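Local structure of putative adhesin (Bacteroides thetaiotaomicron, 4QDG) at residues A[15-20]-A[38-43]; A[51-56]-A[65-70]. The protein is a putative adhesin of the FimB/Mfa2 family that probably acts as a lipoprotein anchor of pili at the outer membrane and binds metal ions. All coordinates share one frame; numbering follows the deposited sequence. Where two conformers were deposited one is given.

Contact 1. Residues A[15-20]-A[38-43]; sequences VSLRFI and LTLLVY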
loop_
_atom_site.group_PDB
_atom_site.type_symbol
_atom_site.label_atom_id
_atom_site.label_comp_id
_atom_site.label_asym_id
_atom_site.label_seq_id
_atom_site.Cartn_x
_atom_site.Cartn_y
_atom_site.Cartn_z
ATOM N N VAL A 15 17.290 -19.007 15.456
ATOM C CA VAL A 15 16.422 -17.872 15.738
ATOM C C VAL A 15 14.984 -18.336 15.810
ATOM O O VAL A 15 14.648 -19.406 15.305
ATOM C CB VAL A 15 16.569 -16.708 14.713
ATOM C CG1 VAL A 15 17.984 -16.123 14.708
ATOM C CG2 VAL A 15 16.138 -17.142 13.310
ATOM N N SER A 16 14.149 -17.503 16.433
ATOM C CA SER A 16 12.710 -17.655 16.576
ATOM C C SER A 16 12.108 -16.304 16.229
ATOM O O SER A 16 12.268 -15.336 16.971
ATOM C CB SER A 16 12.336 -18.122 17.976
ATOM O OG SER A 16 10.924 -18.114 18.109
ATOM N N LEU A 17 11.467 -16.216 15.080
ATOM C CA LEU A 17 10.963 -14.935 14.603
ATOM C C LEU A 17 9.493 -14.731 14.785
ATOM O O LEU A 17 8.698 -15.597 14.448
ATOM C CB LEU A 17 11.302 -14.737 13.116
ATOM C CG LEU A 17 12.770 -14.850 12.740
ATOM C CD1 LEU A 17 12.948 -14.660 11.241
ATOM C CD2 LEU A 17 13.618 -13.850 13.518
ATOM N N ARG A 18 9.145 -13.534 15.267
ATOM C CA ARG A 18 7.777 -13.021 15.396
ATOM C C ARG A 18 7.582 -12.025 14.254
ATOM O O ARG A 18 8.537 -11.332 13.868
ATOM C CB ARG A 18 7.543 -12.367 16.781
ATOM C CG ARG A 18 6.138 -11.767 16.967
ATOM C CD ARG A 18 5.894 -11.236 18.363
ATOM N NE ARG A 18 4.486 -10.885 18.549
ATOM C CZ ARG A 18 4.045 -9.738 19.066
ATOM N NH1 ARG A 18 4.907 -8.805 19.465
ATOM N NH2 ARG A 18 2.742 -9.510 19.177
ATOM N N PHE A 19 6.389 -12.013 13.661
ATOM C CA PHE A 19 6.069 -11.099 12.570
ATOM C C PHE A 19 4.912 -10.198 12.987
ATOM O O PHE A 19 3.857 -10.695 13.383
ATOM C CB PHE A 19 5.756 -11.870 11.287
ATOM C CG PHE A 19 6.885 -12.758 10.842
ATOM C CD1 PHE A 19 6.991 -14.065 11.306
ATOM C CD2 PHE A 19 7.853 -12.291 9.957
ATOM C CE1 PHE A 19 8.062 -14.880 10.921
ATOM C CE2 PHE A 19 8.914 -13.118 9.566
ATOM C CZ PHE A 19 9.013 -14.402 10.062
ATOM N N ILE A 20 5.134 -8.883 12.999
ATOM C CA ILE A 20 4.068 -7.943 13.396
ATOM C C ILE A 20 3.821 -6.898 12.300
ATOM O O ILE A 20 4.713 -6.617 11.497
ATOM C CB ILE A 20 4.327 -7.265 14.778
ATOM C CG1 ILE A 20 5.418 -6.191 14.726
ATOM C CG2 ILE A 20 4.619 -8.318 15.861
ATOM C CD1 ILE A 20 5.392 -5.185 15.886
ATOM N N LEU A 38 3.247 -15.563 3.899
ATOM C CA LEU A 38 4.500 -14.991 4.321
ATOM C C LEU A 38 5.679 -15.623 3.593
ATOM O O LEU A 38 5.744 -16.837 3.452
ATOM C CB LEU A 38 4.591 -15.205 5.843
ATOM C CG LEU A 38 5.843 -14.773 6.594
ATOM C CD1 LEU A 38 6.047 -13.243 6.531
ATOM C CD2 LEU A 38 5.749 -15.245 8.005
ATOM N N THR A 39 6.597 -14.776 3.123
ATOM C CA THR A 39 7.825 -15.184 2.472
ATOM C C THR A 39 8.934 -14.662 3.347
ATOM O O THR A 39 9.067 -13.450 3.505
ATOM C CB THR A 39 7.904 -14.663 1.013
ATOM O OG1 THR A 39 6.811 -15.165 0.251
ATOM C CG2 THR A 39 9.216 -15.053 0.321
ATOM N N LEU A 40 9.731 -15.554 3.911
ATOM C CA LEU A 40 10.849 -15.159 4.779
ATOM C C LEU A 40 12.177 -15.579 4.105
ATOM O O LEU A 40 12.379 -16.751 3.787
ATOM C CB LEU A 40 10.674 -15.780 6.190
ATOM C CG LEU A 40 11.666 -15.404 7.311
ATOM C CD1 LEU A 40 12.989 -16.167 7.181
ATOM C CD2 LEU A 40 11.841 -13.888 7.486
ATOM N N LEU A 41 13.066 -14.609 3.893
ATOM C CA LEU A 41 14.365 -14.823 3.248
ATOM C C LEU A 41 15.494 -14.682 4.247
ATOM O O LEU A 41 15.467 -13.774 5.081
ATOM C CB LEU A 41 14.569 -13.835 2.092
ATOM C CG LEU A 41 13.503 -13.855 1.009
ATOM C CD1 LEU A 41 13.387 -12.517 0.384
ATOM C CD2 LEU A 41 13.793 -14.897 -0.026
ATOM N N VAL A 42 16.474 -15.600 4.174
ATOM C CA VAL A 42 17.615 -15.663 5.077
ATOM C C VAL A 42 18.865 -15.313 4.298
ATOM O O VAL A 42 19.149 -15.937 3.282
ATOM C CB VAL A 42 17.764 -17.060 5.791
ATOM C CG1 VAL A 42 18.872 -17.030 6.854
ATOM C CG2 VAL A 42 16.447 -17.537 6.407
ATOM N N TYR A 43 19.617 -14.330 4.804
ATOM C CA TYR A 43 20.898 -13.901 4.259
ATOM C C TYR A 43 21.955 -13.966 5.361
ATOM O O TYR A 43 21.635 -13.764 6.531
ATOM C CB TYR A 43 20.808 -12.465 3.680
ATOM C CG TYR A 43 19.831 -12.337 2.531
ATOM C CD1 TYR A 43 20.171 -12.761 1.250
ATOM C CD2 TYR A 43 18.558 -11.812 2.726
ATOM C CE1 TYR A 43 19.261 -12.685 0.197
ATOM C CE2 TYR A 43 17.644 -11.714 1.674
ATOM C CZ TYR A 43 18.004 -12.139 0.407
ATOM O OH TYR A 43 17.103 -12.007 -0.628
#

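Contact 2. Residues A[51-56]-A[65-70]; sequences DTRIVT and YRMKLD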
loop_
_atom_site.group_PDB
_atom_site.type_symbol
_atom_site.label_atom_id
_atom_site.label_comp_id
_atom_site.label_asym_id
_atom_site.label_seq_id
_atom_site.Cartn_x
_atom_site.Cartn_y
_atom_site.Cartn_z
ATOM N N ASP A 51 18.562 -19.170 2.669
ATOM C CA ASP A 51 17.329 -19.953 2.569
ATOM C C ASP A 51 16.086 -19.083 2.439
ATOM O O ASP A 51 16.131 -17.866 2.626
ATOM C CB ASP A 51 17.168 -20.885 3.793
ATOM C CG ASP A 51 16.367 -22.177 3.555
ATOM O OD1 ASP A 51 16.009 -22.462 2.378
ATOM O OD2 ASP A 51 16.100 -22.896 4.537
ATOM N N THR A 52 14.979 -19.738 2.070
ATOM C CA THR A 52 13.634 -19.178 1.955
ATOM C C THR A 52 12.644 -20.086 2.688
ATOM O O THR A 52 12.716 -21.312 2.586
ATOM C CB THR A 52 13.221 -18.982 0.481
ATOM O OG1 THR A 52 14.218 -18.222 -0.202
ATOM C CG2 THR A 52 11.877 -18.297 0.334
ATOM N N ARG A 53 11.735 -19.458 3.425
ATOM C CA ARG A 53 10.645 -20.121 4.141
ATOM C C ARG A 53 9.337 -19.493 3.695
ATOM O O ARG A 53 9.208 -18.265 3.721
ATOM C CB ARG A 53 10.812 -20.002 5.670
ATOM C CG ARG A 53 11.917 -20.861 6.271
ATOM C CD ARG A 53 11.472 -22.272 6.648
ATOM N NE ARG A 53 12.576 -23.049 7.218
ATOM C CZ ARG A 53 13.519 -23.650 6.502
ATOM N NH1 ARG A 53 13.498 -23.590 5.177
ATOM N NH2 ARG A 53 14.487 -24.326 7.105
ATOM N N ILE A 54 8.391 -20.306 3.250
ATOM C CA ILE A 54 7.107 -19.798 2.798
ATOM C C ILE A 54 6.013 -20.339 3.717
ATOM O O ILE A 54 5.984 -21.534 3.974
ATOM C CB ILE A 54 6.898 -20.129 1.295
ATOM C CG1 ILE A 54 7.712 -19.122 0.442
ATOM C CG2 ILE A 54 5.406 -20.087 0.898
ATOM C CD1 ILE A 54 8.346 -19.704 -0.760
ATOM N N VAL A 55 5.145 -19.448 4.243
ATOM C CA VAL A 55 4.041 -19.850 5.130
ATOM C C VAL A 55 2.707 -19.335 4.546
ATOM O O VAL A 55 2.545 -18.128 4.394
ATOM C CB VAL A 55 4.229 -19.389 6.599
ATOM C CG1 VAL A 55 3.145 -19.974 7.492
ATOM C CG2 VAL A 55 5.606 -19.762 7.123
ATOM N N THR A 56 1.757 -20.248 4.255
ATOM C CA THR A 56 0.453 -19.911 3.668
ATOM C C THR A 56 -0.743 -20.415 4.499
ATOM O O THR A 56 -1.881 -20.022 4.216
ATOM C CB THR A 56 0.345 -20.466 2.236
ATOM O OG1 THR A 56 0.740 -21.839 2.215
ATOM C CG2 THR A 56 1.146 -19.647 1.218
ATOM N N TYR A 65 2.051 -17.252 16.885
ATOM C CA TYR A 65 2.900 -17.808 15.829
ATOM C C TYR A 65 4.318 -17.261 15.869
ATOM O O TYR A 65 4.529 -16.048 15.980
ATOM C CB TYR A 65 2.319 -17.539 14.402
ATOM C CG TYR A 65 3.257 -17.932 13.273
ATOM C CD1 TYR A 65 3.620 -19.260 13.072
ATOM C CD2 TYR A 65 3.862 -16.963 12.472
ATOM C CE1 TYR A 65 4.545 -19.620 12.092
ATOM C CE2 TYR A 65 4.784 -17.314 11.480
ATOM C CZ TYR A 65 5.114 -18.646 11.289
ATOM O OH TYR A 65 6.018 -19.014 10.324
ATOM N N ARG A 66 5.281 -18.183 15.760
ATOM C CA ARG A 66 6.719 -17.903 15.701
ATOM C C ARG A 66 7.368 -18.810 14.682
ATOM O O ARG A 66 6.965 -19.957 14.544
ATOM C CB ARG A 66 7.423 -18.084 17.065
ATOM C CG ARG A 66 6.893 -17.241 18.223
ATOM C CD ARG A 66 7.081 -15.750 18.081
ATOM N NE ARG A 66 6.565 -15.066 19.263
ATOM C CZ ARG A 66 5.332 -14.589 19.387
ATOM N NH1 ARG A 66 4.471 -14.671 18.374
ATOM N NH2 ARG A 66 4.956 -14.002 20.513
HETATM N N MSE A 67 8.344 -18.319 13.961
HETATM C CA MSE A 67 9.042 -19.142 13.001
HETATM C C MSE A 67 10.364 -19.570 13.610
HETATM O O MSE A 67 11.251 -18.739 13.815
HETATM C CB MSE A 67 9.260 -18.412 11.668
HETATM C CG MSE A 67 9.862 -19.326 10.607
HETATM SE SE MSE A 67 10.382 -18.363 9.022
HETATM C CE MSE A 67 8.566 -18.022 8.307
ATOM N N LYS A 68 10.489 -20.876 13.900
ATOM C CA LYS A 68 11.693 -21.467 14.445
ATOM C C LYS A 68 12.632 -21.795 13.301
ATOM O O LYS A 68 12.232 -22.485 12.362
ATOM C CB LYS A 68 11.319 -22.707 15.244
ATOM C CG LYS A 68 12.477 -23.430 15.900
ATOM C CD LYS A 68 11.977 -24.703 16.627
ATOM C CE LYS A 68 11.704 -25.885 15.714
ATOM N NZ LYS A 68 12.962 -26.513 15.224
ATOM N N LEU A 69 13.860 -21.261 13.344
ATOM C CA LEU A 69 14.844 -21.539 12.315
ATOM C C LEU A 69 16.093 -22.124 12.916
ATOM O O LEU A 69 16.783 -21.448 13.678
ATOM C CB LEU A 69 15.207 -20.291 11.470
ATOM C CG LEU A 69 14.137 -19.697 10.560
ATOM C CD1 LEU A 69 14.564 -18.318 10.048
ATOM C CD2 LEU A 69 13.871 -20.587 9.376
ATOM N N ASP A 70 16.415 -23.364 12.531
ATOM C CA ASP A 70 17.666 -24.001 12.911
ATOM C C ASP A 70 18.745 -23.439 11.994
ATOM O O ASP A 70 18.615 -23.531 10.780
ATOM C CB ASP A 70 17.571 -25.541 12.839
ATOM C CG ASP A 70 16.739 -26.110 13.961
ATOM O OD1 ASP A 70 17.159 -25.982 15.136
ATOM O OD2 ASP A 70 15.651 -26.637 13.677
#

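Contact 1. Residues A[15-20]-A[38-43]
Phe-19 and Leu-17 of strand 15-20 face Leu-38 and Leu-40 of strand 38-43 across the interior of a beta-sandwich, consistent with the transthyretin clan to which this family belongs. The strands lie in opposing layers. Their axes come within 10.9 Å and their directions differ by 135°. At that spacing side chains alone join the two segments, and all four of these residues are buried.

The CH-pi contact comes first. Leu-38 sets its CD2 methyl over one face of the Phe-19 ring, 3.7 Å from the ring centroid. The methyl sits almost on the ring normal, only 10° off it, so it covers the centre of the ring rather than its rim. Its sister methyl CD1 reaches the same ring at Phe-19 CD2, at 4.0 Å. The CG of Leu-38 stands opposite its backbone N (chi1 177°), which carries its two methyls across the gap to the aromatic face.

Edge packing makes up the second group. Leu-40 meets the Phe-19 ring in its plane, not over it, and the two side chains run nearly at right angles. One leucine covers a face of the ring and the next inward-pointing one meets its edge. Leu-17 adds a purely aliphatic contact beside this.

Neighbouring strands extend the apolar core. Met-67 of strand 67-70 touches both Phe-19 and Leu-40, while Ala-80 and Phe-78 of strand 75-82 touch Phe-19 and Leu-17 respectively. The CD2 methyl of Leu-40 bridges the two residues of strand 15-20: it lies 3.7 Å from Phe-19 CE2 and 4.0 Å from Leu-17 CD1.

Contact 2. Residues A[51-56]-A[65-70]
Arg-53 and Val-55 of strand 51-55 meet Tyr-65, Met-67 and Leu-69, which lie in the opposing layer of the beta-sandwich. The contact spans the space between strand 49-55 of one layer and strand 67-70 of the other. The strand axes approach to 10.4 Å and run nearly antiparallel, at 155°. Side chains fill the interval between them.

Arg-53 and Leu-69 lie alongside each other, pointing opposite ways. The arginine chain turns about its CB-CG bond (chi2 -88°), which lays its outer half along the leucine. Leu-69 reaches across with CD2, which rests 3.5 Å from Arg-53 NE and also touches CG. It approaches the guanidinium obliquely. Arg-53 has two deposited conformers, so these details hold for the one described.

Met-67 is a selenomethionine, and it passes Arg-53 at a slant. Its SE lies 3.8 Å from Arg-53 CB. The chain turns at its last torsion (chi3 -73°), and the terminal methyl CE comes to 3.6 Å from Val-55 CG2. One residue therefore touches both Arg-53 and Val-55. Met-67 also packs on Leu-38, Leu-40 and Phe-19, which places it in the shared core.

Val-55 and Tyr-65 reach for each other from the two segments. The CG2 methyl of Val-55 is 3.3 Å from Tyr-65 OH, and it meets the ring obliquely. Leu-60, in the loop joining the two segments, touches both residues.

Met-67 and Leu-69 are the buried members; Val-55 and Tyr-65 are partly exposed and Arg-53 is exposed. In the conformer described, Arg-53 NH1 forms a 2.8 Å salt bridge with Asp-51 OD2. The charge is thus paired within its own strand, and the contact across the gap is apolar apart from the Tyr-65 hydroxyl and Arg-53 NE.

How the contacts relate
Contact 1 and contact 2 are two spans across the same sandwich, with centres about 6 Å apart. Strands 15-20 and 67-70 pair antiparallel in one layer, and 38-44 and 49-55 pair antiparallel in the other. Each contact takes one strand from each layer. Along the chain they come in series, contact 1 closing before contact 2 opens. Strands 38-44 and 49-55 are consecutive, linked by a short turn and by probable hydrogen bonds, including Leu-38 N to Val-55 O at 2.7 Å. Both contacts contribute to the apolar interior between the layers. One end of it approaches a magnesium site: the ion lies about 9 Å from the side chain of Leu-38.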